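PDB 7AM1: protein SSD1 from Saccharomyces cerevisiae S288C, which binds mRNA, including its untranslated regions, and acts as a translational repressor, as a non-enzymatic member of the RNase II family. Local coordinates for residues D321-S326 with C699-D704; Q593-N598 with I883-K888; E816-E821 with Q860-K865. All coordinates share one frame; numbering follows the deposited sequence.

Contact 1. Residues D321-S326 with C699-D704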
# COMPACT_ATOMS: atom_id res chain seq x y z
N ASP A 321 -2.20 15.27 -3.85
CA ASP A 321 -1.31 14.52 -4.72
C ASP A 321 -1.96 13.22 -5.15
O ASP A 321 -1.65 12.69 -6.22
CB ASP A 321 0.01 14.23 -4.01
CG ASP A 321 1.07 13.70 -4.95
OD1 ASP A 321 1.25 14.29 -6.05
OD2 ASP A 321 1.75 12.71 -4.59
N ASN A 322 -2.84 12.67 -4.31
CA ASN A 322 -3.60 11.48 -4.65
C ASN A 322 -5.02 11.80 -5.11
O ASN A 322 -5.90 10.94 -5.03
CB ASN A 322 -3.59 10.54 -3.45
CG ASN A 322 -2.22 9.94 -3.22
OD1 ASN A 322 -1.78 9.07 -3.97
ND2 ASN A 322 -1.53 10.41 -2.19
N ASN A 323 -5.26 13.03 -5.58
CA ASN A 323 -6.45 13.37 -6.37
C ASN A 323 -7.72 13.42 -5.54
O ASN A 323 -8.82 13.24 -6.07
CB ASN A 323 -6.61 12.40 -7.54
CG ASN A 323 -5.40 12.37 -8.44
OD1 ASN A 323 -5.14 13.33 -9.15
ND2 ASN A 323 -4.61 11.30 -8.35
N PHE A 324 -7.60 13.68 -4.24
CA PHE A 324 -8.75 13.86 -3.36
C PHE A 324 -8.88 15.35 -3.06
O PHE A 324 -8.12 15.90 -2.25
CB PHE A 324 -8.60 13.03 -2.09
CG PHE A 324 -8.59 11.54 -2.34
CD1 PHE A 324 -9.77 10.85 -2.55
CD2 PHE A 324 -7.40 10.84 -2.38
CE1 PHE A 324 -9.77 9.49 -2.79
CE2 PHE A 324 -7.39 9.48 -2.62
CZ PHE A 324 -8.58 8.80 -2.83
N LEU A 325 -9.83 16.01 -3.73
CA LEU A 325 -10.15 17.40 -3.40
C LEU A 325 -11.14 17.49 -2.25
O LEU A 325 -11.13 18.47 -1.50
CB LEU A 325 -10.71 18.11 -4.63
CG LEU A 325 -9.76 18.27 -5.81
CD1 LEU A 325 -10.46 19.00 -6.94
CD2 LEU A 325 -8.50 19.02 -5.39
N SER A 326 -12.01 16.48 -2.11
CA SER A 326 -12.91 16.36 -0.96
C SER A 326 -13.87 17.54 -0.86
O SER A 326 -14.32 17.89 0.23
CB SER A 326 -12.10 16.21 0.33
OG SER A 326 -11.23 15.09 0.24
N CYS A 699 -12.58 3.54 -10.47
CA CYS A 699 -12.53 3.01 -9.11
C CYS A 699 -11.13 2.51 -8.78
O CYS A 699 -10.63 2.73 -7.67
CB CYS A 699 -13.54 1.87 -8.93
SG CYS A 699 -15.28 2.38 -8.84
N ASN A 700 -10.48 1.82 -9.73
CA ASN A 700 -9.11 1.37 -9.51
C ASN A 700 -8.20 2.55 -9.23
O ASN A 700 -7.38 2.52 -8.31
CB ASN A 700 -8.61 0.61 -10.74
CG ASN A 700 -9.19 -0.78 -10.85
OD1 ASN A 700 -9.54 -1.41 -9.85
ND2 ASN A 700 -9.32 -1.26 -12.08
N PHE A 701 -8.32 3.61 -10.04
CA PHE A 701 -7.45 4.76 -9.87
C PHE A 701 -7.61 5.38 -8.49
O PHE A 701 -6.63 5.59 -7.77
CB PHE A 701 -7.75 5.78 -10.98
CG PHE A 701 -7.00 7.07 -10.82
CD1 PHE A 701 -5.67 7.16 -11.16
CD2 PHE A 701 -7.66 8.20 -10.36
CE1 PHE A 701 -4.98 8.35 -11.01
CE2 PHE A 701 -6.98 9.41 -10.23
CZ PHE A 701 -5.64 9.48 -10.55
N LYS A 702 -8.85 5.68 -8.10
CA LYS A 702 -9.08 6.35 -6.83
C LYS A 702 -8.76 5.43 -5.65
O LYS A 702 -8.32 5.92 -4.60
CB LYS A 702 -10.51 6.87 -6.76
CG LYS A 702 -10.85 7.82 -7.92
CD LYS A 702 -10.34 9.26 -7.73
CE LYS A 702 -10.71 9.88 -6.39
NZ LYS A 702 -10.82 11.37 -6.47
N LYS A 703 -9.00 4.12 -5.77
CA LYS A 703 -8.70 3.21 -4.67
C LYS A 703 -7.20 3.08 -4.46
O LYS A 703 -6.72 3.10 -3.32
CB LYS A 703 -9.33 1.85 -4.94
CG LYS A 703 -9.10 0.84 -3.83
CD LYS A 703 -10.22 -0.20 -3.80
CE LYS A 703 -10.09 -1.12 -2.62
NZ LYS A 703 -10.27 -0.36 -1.35
N ASP A 704 -6.43 2.97 -5.54
CA ASP A 704 -4.99 2.90 -5.37
C ASP A 704 -4.45 4.22 -4.84
O ASP A 704 -3.48 4.22 -4.07
CB ASP A 704 -4.34 2.52 -6.70
CG ASP A 704 -4.58 1.06 -7.05
OD1 ASP A 704 -4.92 0.28 -6.14
OD2 ASP A 704 -4.46 0.70 -8.24

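Contact 2. Residues Q593-N598 with I883-K888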
# COMPACT_ATOMS: atom_id res chain seq x y z
N GLN A 593 15.17 -19.81 -1.61
CA GLN A 593 16.04 -20.98 -1.69
C GLN A 593 17.42 -20.67 -1.11
O GLN A 593 18.01 -21.50 -0.41
CB GLN A 593 16.14 -21.47 -3.13
CG GLN A 593 14.91 -22.23 -3.59
CD GLN A 593 15.06 -22.82 -4.98
OE1 GLN A 593 15.85 -22.35 -5.79
NE2 GLN A 593 14.30 -23.88 -5.25
N ASN A 594 17.94 -19.46 -1.37
CA ASN A 594 19.16 -19.04 -0.70
C ASN A 594 18.97 -19.04 0.81
O ASN A 594 19.89 -19.39 1.56
CB ASN A 594 19.59 -17.66 -1.19
CG ASN A 594 20.01 -17.65 -2.64
OD1 ASN A 594 20.33 -18.69 -3.21
ND2 ASN A 594 20.05 -16.46 -3.24
N PHE A 595 17.78 -18.66 1.28
CA PHE A 595 17.48 -18.72 2.70
C PHE A 595 17.45 -20.15 3.23
O PHE A 595 17.59 -20.35 4.44
CB PHE A 595 16.13 -18.05 3.00
CG PHE A 595 16.09 -16.57 2.73
CD1 PHE A 595 17.25 -15.82 2.62
CD2 PHE A 595 14.87 -15.92 2.60
CE1 PHE A 595 17.20 -14.46 2.38
CE2 PHE A 595 14.81 -14.56 2.36
CZ PHE A 595 15.98 -13.83 2.25
N GLY A 596 17.28 -21.14 2.35
CA GLY A 596 17.18 -22.53 2.76
C GLY A 596 15.79 -23.11 2.70
O GLY A 596 15.61 -24.28 3.08
N TYR A 597 14.80 -22.36 2.22
CA TYR A 597 13.44 -22.85 2.08
C TYR A 597 13.22 -23.28 0.63
O TYR A 597 13.43 -22.49 -0.29
CB TYR A 597 12.42 -21.78 2.47
CG TYR A 597 12.53 -21.33 3.91
CD1 TYR A 597 13.36 -20.28 4.28
CD2 TYR A 597 11.78 -21.95 4.90
CE1 TYR A 597 13.45 -19.87 5.60
CE2 TYR A 597 11.87 -21.55 6.22
CZ TYR A 597 12.70 -20.51 6.56
OH TYR A 597 12.78 -20.12 7.88
N ASN A 598 12.78 -24.52 0.44
CA ASN A 598 12.59 -25.08 -0.89
C ASN A 598 11.15 -25.51 -1.11
O ASN A 598 10.89 -26.47 -1.85
CB ASN A 598 13.55 -26.26 -1.12
CG ASN A 598 15.01 -25.88 -0.89
OD1 ASN A 598 15.60 -26.25 0.13
ND2 ASN A 598 15.59 -25.15 -1.83
N ILE A 883 28.21 -9.81 6.90
CA ILE A 883 26.78 -9.55 6.76
C ILE A 883 26.16 -10.74 6.03
O ILE A 883 26.49 -11.00 4.86
CB ILE A 883 26.51 -8.23 6.01
CG1 ILE A 883 27.33 -7.08 6.60
CG2 ILE A 883 25.03 -7.89 6.04
CD1 ILE A 883 26.96 -6.72 8.03
N HIS A 884 25.27 -11.45 6.71
CA HIS A 884 24.60 -12.62 6.17
C HIS A 884 23.10 -12.37 6.08
O HIS A 884 22.52 -11.67 6.91
CB HIS A 884 24.82 -13.87 7.04
CG HIS A 884 26.24 -14.32 7.14
ND1 HIS A 884 26.75 -15.35 6.39
CD2 HIS A 884 27.26 -13.88 7.92
CE1 HIS A 884 28.02 -15.53 6.69
NE2 HIS A 884 28.36 -14.65 7.62
N GLU A 885 22.46 -12.98 5.08
CA GLU A 885 21.02 -12.86 4.97
C GLU A 885 20.35 -13.54 6.17
O GLU A 885 20.77 -14.61 6.60
CB GLU A 885 20.54 -13.47 3.65
CG GLU A 885 20.95 -12.64 2.44
CD GLU A 885 20.59 -13.26 1.11
OE1 GLU A 885 20.42 -14.49 1.04
OE2 GLU A 885 20.47 -12.49 0.12
N LEU A 886 19.34 -12.87 6.72
CA LEU A 886 18.56 -13.32 7.87
C LEU A 886 19.33 -13.26 9.18
O LEU A 886 18.83 -13.76 10.20
CB LEU A 886 18.00 -14.74 7.66
CG LEU A 886 17.04 -14.88 6.47
CD1 LEU A 886 16.38 -16.25 6.45
CD2 LEU A 886 15.98 -13.78 6.49
N GLN A 887 20.52 -12.67 9.19
CA GLN A 887 21.20 -12.43 10.45
C GLN A 887 20.65 -11.17 11.11
O GLN A 887 20.10 -10.28 10.45
CB GLN A 887 22.71 -12.28 10.23
N LYS A 888 20.78 -11.11 12.43
CA LYS A 888 20.43 -9.91 13.18
C LYS A 888 21.62 -8.97 13.22
O LYS A 888 22.77 -9.42 13.33
CB LYS A 888 19.98 -10.27 14.60
CG LYS A 888 18.87 -11.31 14.67
CD LYS A 888 17.57 -10.76 14.09
CE LYS A 888 16.45 -11.80 14.10
NZ LYS A 888 16.42 -12.62 12.86
O HOH W 1 18.35 -14.59 -1.03

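Contact 3. Residues E816-E821 with Q860-K865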
# COMPACT_ATOMS: atom_id res chain seq x y z
N GLU A 816 25.88 6.81 23.49
CA GLU A 816 24.82 7.55 24.16
C GLU A 816 23.45 6.95 23.84
O GLU A 816 22.59 6.85 24.73
CB GLU A 816 24.87 9.02 23.76
CG GLU A 816 26.11 9.77 24.28
N ILE A 817 23.23 6.56 22.59
CA ILE A 817 21.95 5.97 22.19
C ILE A 817 21.72 4.65 22.91
O ILE A 817 20.61 4.36 23.38
CB ILE A 817 21.90 5.75 20.67
CG1 ILE A 817 22.09 7.05 19.91
CG2 ILE A 817 20.57 5.10 20.26
CD1 ILE A 817 22.79 6.83 18.60
N ALA A 818 22.75 3.81 22.93
CA ALA A 818 22.62 2.50 23.55
C ALA A 818 22.27 2.63 25.03
O ALA A 818 21.37 1.94 25.53
CB ALA A 818 23.92 1.71 23.37
N ASN A 819 22.97 3.51 25.74
CA ASN A 819 22.73 3.69 27.16
C ASN A 819 21.29 4.10 27.44
O ASN A 819 20.60 3.46 28.25
CB ASN A 819 23.69 4.74 27.72
CG ASN A 819 25.08 4.20 27.94
OD1 ASN A 819 25.26 3.00 28.14
ND2 ASN A 819 26.07 5.08 27.90
N ILE A 820 20.81 5.15 26.79
CA ILE A 820 19.48 5.66 27.09
C ILE A 820 18.43 4.59 26.81
O ILE A 820 17.50 4.39 27.60
CB ILE A 820 19.19 6.96 26.31
CG1 ILE A 820 17.80 7.48 26.66
CG2 ILE A 820 19.31 6.73 24.81
CD1 ILE A 820 17.71 8.99 26.70
N GLU A 821 18.56 3.88 25.68
CA GLU A 821 17.56 2.89 25.31
C GLU A 821 17.54 1.72 26.30
O GLU A 821 16.48 1.31 26.77
CB GLU A 821 17.84 2.37 23.90
CG GLU A 821 17.51 3.37 22.82
CD GLU A 821 17.82 2.83 21.44
OE1 GLU A 821 18.32 1.69 21.35
OE2 GLU A 821 17.54 3.54 20.45
N GLN A 860 28.83 -5.32 31.45
CA GLN A 860 28.82 -5.15 30.00
C GLN A 860 28.19 -3.78 29.77
O GLN A 860 27.05 -3.55 30.20
CB GLN A 860 28.02 -6.26 29.35
CG GLN A 860 28.44 -6.65 27.94
CD GLN A 860 27.82 -7.98 27.52
OE1 GLN A 860 27.18 -8.08 26.47
NE2 GLN A 860 28.00 -9.00 28.35
N ASN A 861 28.87 -2.88 29.08
CA ASN A 861 28.22 -1.60 28.83
C ASN A 861 27.18 -1.75 27.72
O ASN A 861 27.15 -2.74 26.99
CB ASN A 861 29.29 -0.53 28.55
CG ASN A 861 29.51 -0.25 27.08
OD1 ASN A 861 29.38 -1.13 26.23
ND2 ASN A 861 29.89 0.99 26.78
N ALA A 862 26.27 -0.77 27.65
CA ALA A 862 25.15 -0.85 26.72
C ALA A 862 25.63 -1.09 25.29
O ALA A 862 25.13 -1.97 24.59
CB ALA A 862 24.31 0.42 26.81
N LEU A 863 26.60 -0.29 24.84
CA LEU A 863 27.10 -0.43 23.48
C LEU A 863 27.63 -1.84 23.23
O LEU A 863 27.39 -2.43 22.17
CB LEU A 863 28.18 0.61 23.21
CG LEU A 863 28.78 0.64 21.81
CD1 LEU A 863 27.73 1.02 20.77
CD2 LEU A 863 29.94 1.62 21.78
N GLU A 864 28.36 -2.41 24.20
CA GLU A 864 28.92 -3.74 24.02
C GLU A 864 27.83 -4.78 23.82
O GLU A 864 28.02 -5.74 23.07
CB GLU A 864 29.79 -4.12 25.23
CG GLU A 864 31.18 -3.51 25.23
CD GLU A 864 32.06 -4.05 24.11
OE1 GLU A 864 31.66 -5.05 23.47
OE2 GLU A 864 33.14 -3.47 23.87
N LYS A 865 26.68 -4.60 24.47
CA LYS A 865 25.56 -5.52 24.26
C LYS A 865 25.13 -5.55 22.80
O LYS A 865 24.86 -6.62 22.25
CB LYS A 865 24.38 -5.11 25.15
CG LYS A 865 24.29 -5.88 26.47
CD LYS A 865 23.74 -5.01 27.59

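Contact 1. Residues D321-S326 with C699-D704
Asn323 and Phe701 meet with their side chains crossing at about a right angle, the amide plane turned 45° from the ring. Asn323 ND2 comes within 3.0 Å of Phe701 CZ, approaching the ring obliquely, while Asn323 OD1 accepts from the backbone N of Leu220. Phe701 reaches the amide because its CG stands anti to the backbone N (chi1 174°). Beside this pair, Phe324 and Lys702 slide past each other in opposite directions: Phe324 CE1 lies 3.7 Å from Lys702 CE, and the ring edge, at CZ, sits 3.4 Å from Lys702 O. The lysine chain is bent at both chi2 and chi3, which brings Lys702 NZ round to donate to Asn323 O (2.8 Å) from above the carbonyl plane. With Lys702 replaced by an alanine, Asn323 O is likely to lose this donor and a gap to open beside the Phe324 ring. Asparagine suits its place because it tolerates positive phi better than most residues. It is the C-prime residue of a Schellman motif that ends helix 311-321, the helix belonging to the second cold-shock region, and the contact sets that helix terminus against the long helix 689-725.

Contact 2. Residues Q593-N598 with I883-K888
The Phe595 ring carries Leu886 CD1 over one face and has Glu885 OE1 at its edge, near the ring plane. The methyl group makes a CH-pi contact, 4.1 Å from the Phe595 ring centroid to Leu886 CD1 and offset toward the rim, so that its nearest ring atom is CG. A helix end and a turn present these groups: a Schellman motif at Gly596 ends helix 582-595 of the RNB domain, and a type II beta turn from His884 to Gln887 joins strands 878-884 and 888-896.

Glu885 meets the ring quite differently. Its carboxylate stands 76° from the ring plane, and Glu885 OE1 approaches Phe595 CE1 to 3.5 Å; an aromatic edge, with its slightly positive hydrogens, probably tolerates the negative oxygen well. Glu885 CB also packs against Phe595 CE1, at 3.7 Å. The other oxygen, OE2, forms a salt bridge with Arg776, which helps to fix the rotation of the carboxylate. Leu886 occupies the third position of the turn with positive phi (72°), and its CB points toward the helix end.

Glycine suits position 596 because phi there is 106°, where a side chain would press on the preceding carbonyl oxygen. The Tyr597 ring, packed on helix 617-629, has Phe595 CB in its plane at the edge. On the polar side, water 1 donates to Glu885 OE1 at 2.9 Å and receives a weak bond of 3.4 Å from Asn594 ND2.

Contact 3. Residues E816-E821 with Q860-K865
Ala818 and Ala862 make the apolar centre of this contact, their CB atoms 3.7 Å apart. Both methyl groups point at the opposing segment, and Ala862 CB lies still nearer, 3.5 Å, to the backbone C of Ala818. Such small side chains suit the place because the backbones run very near one another: the CA atoms of Asn819 and Ala862 are separated by 5.2 Å, which leaves little room for anything longer than a methyl. Leu863 adds a looser apolar touch through its CB, while its backbone N stands 3.7 Å from Ala818 CB.

A polar group flanks the two alanines. Asn819 sets its amide alongside the Ala862 methyl: CG stands anti to its carbonyl carbon (chi1 -78°), which carries the amide toward Ala862 although the CB of Asn819 does not point there. Asn819 OD1 approaches Ala862 CB to 3.1 Å. This is a close van der Waals contact. The oxygen also lies near the first turn of helix 862-867, whose N-terminal end would probably be a favourable electrostatic setting for it.

The hydrogen bonds lie within the segments, and the side-chain one belongs to 860-865. Asn861 is the N-cap: Asn861 OD1 accepts from Glu864 N at 2.6 Å, with an N-H...O angle of 158° and the donor tilted from the carbonyl plane. Asparagine is a classic choice here, since its short side chain can fold back onto an amide of the first turn.

Helix 862-867 thus begins directly against helix 814-827. Ala862 also meets Leu822 of that longer helix, and Ala818 meets Phe866. On strand 732-741, Leu733 touches Ala818 through its side chain and gives its backbone N to Glu821 OE2, so the helix pair rests on the C-terminal beta structure.

In the fold
From the N terminus, the chain passes through its early sheets and helix 311-321 to the first half of contact 1, which closes only when helix 689-725 arrives more than 370 residues later. Before that, helix 582-595 has opened contact 2, so these two loops cross and contact 2 closes at the turn after strand 878-884. Contact 3 opens and closes inside the loop of contact 2, in series with contact 1. Contact 1 ties the end of helix 311-321, in the second cold-shock region, to the long helix 689-725; contact 2 joins the RNB domain to the C-terminal strands; contact 3 pairs two C-terminal helices. Nearest atoms of contacts 2 and 3 are about 10 Å apart.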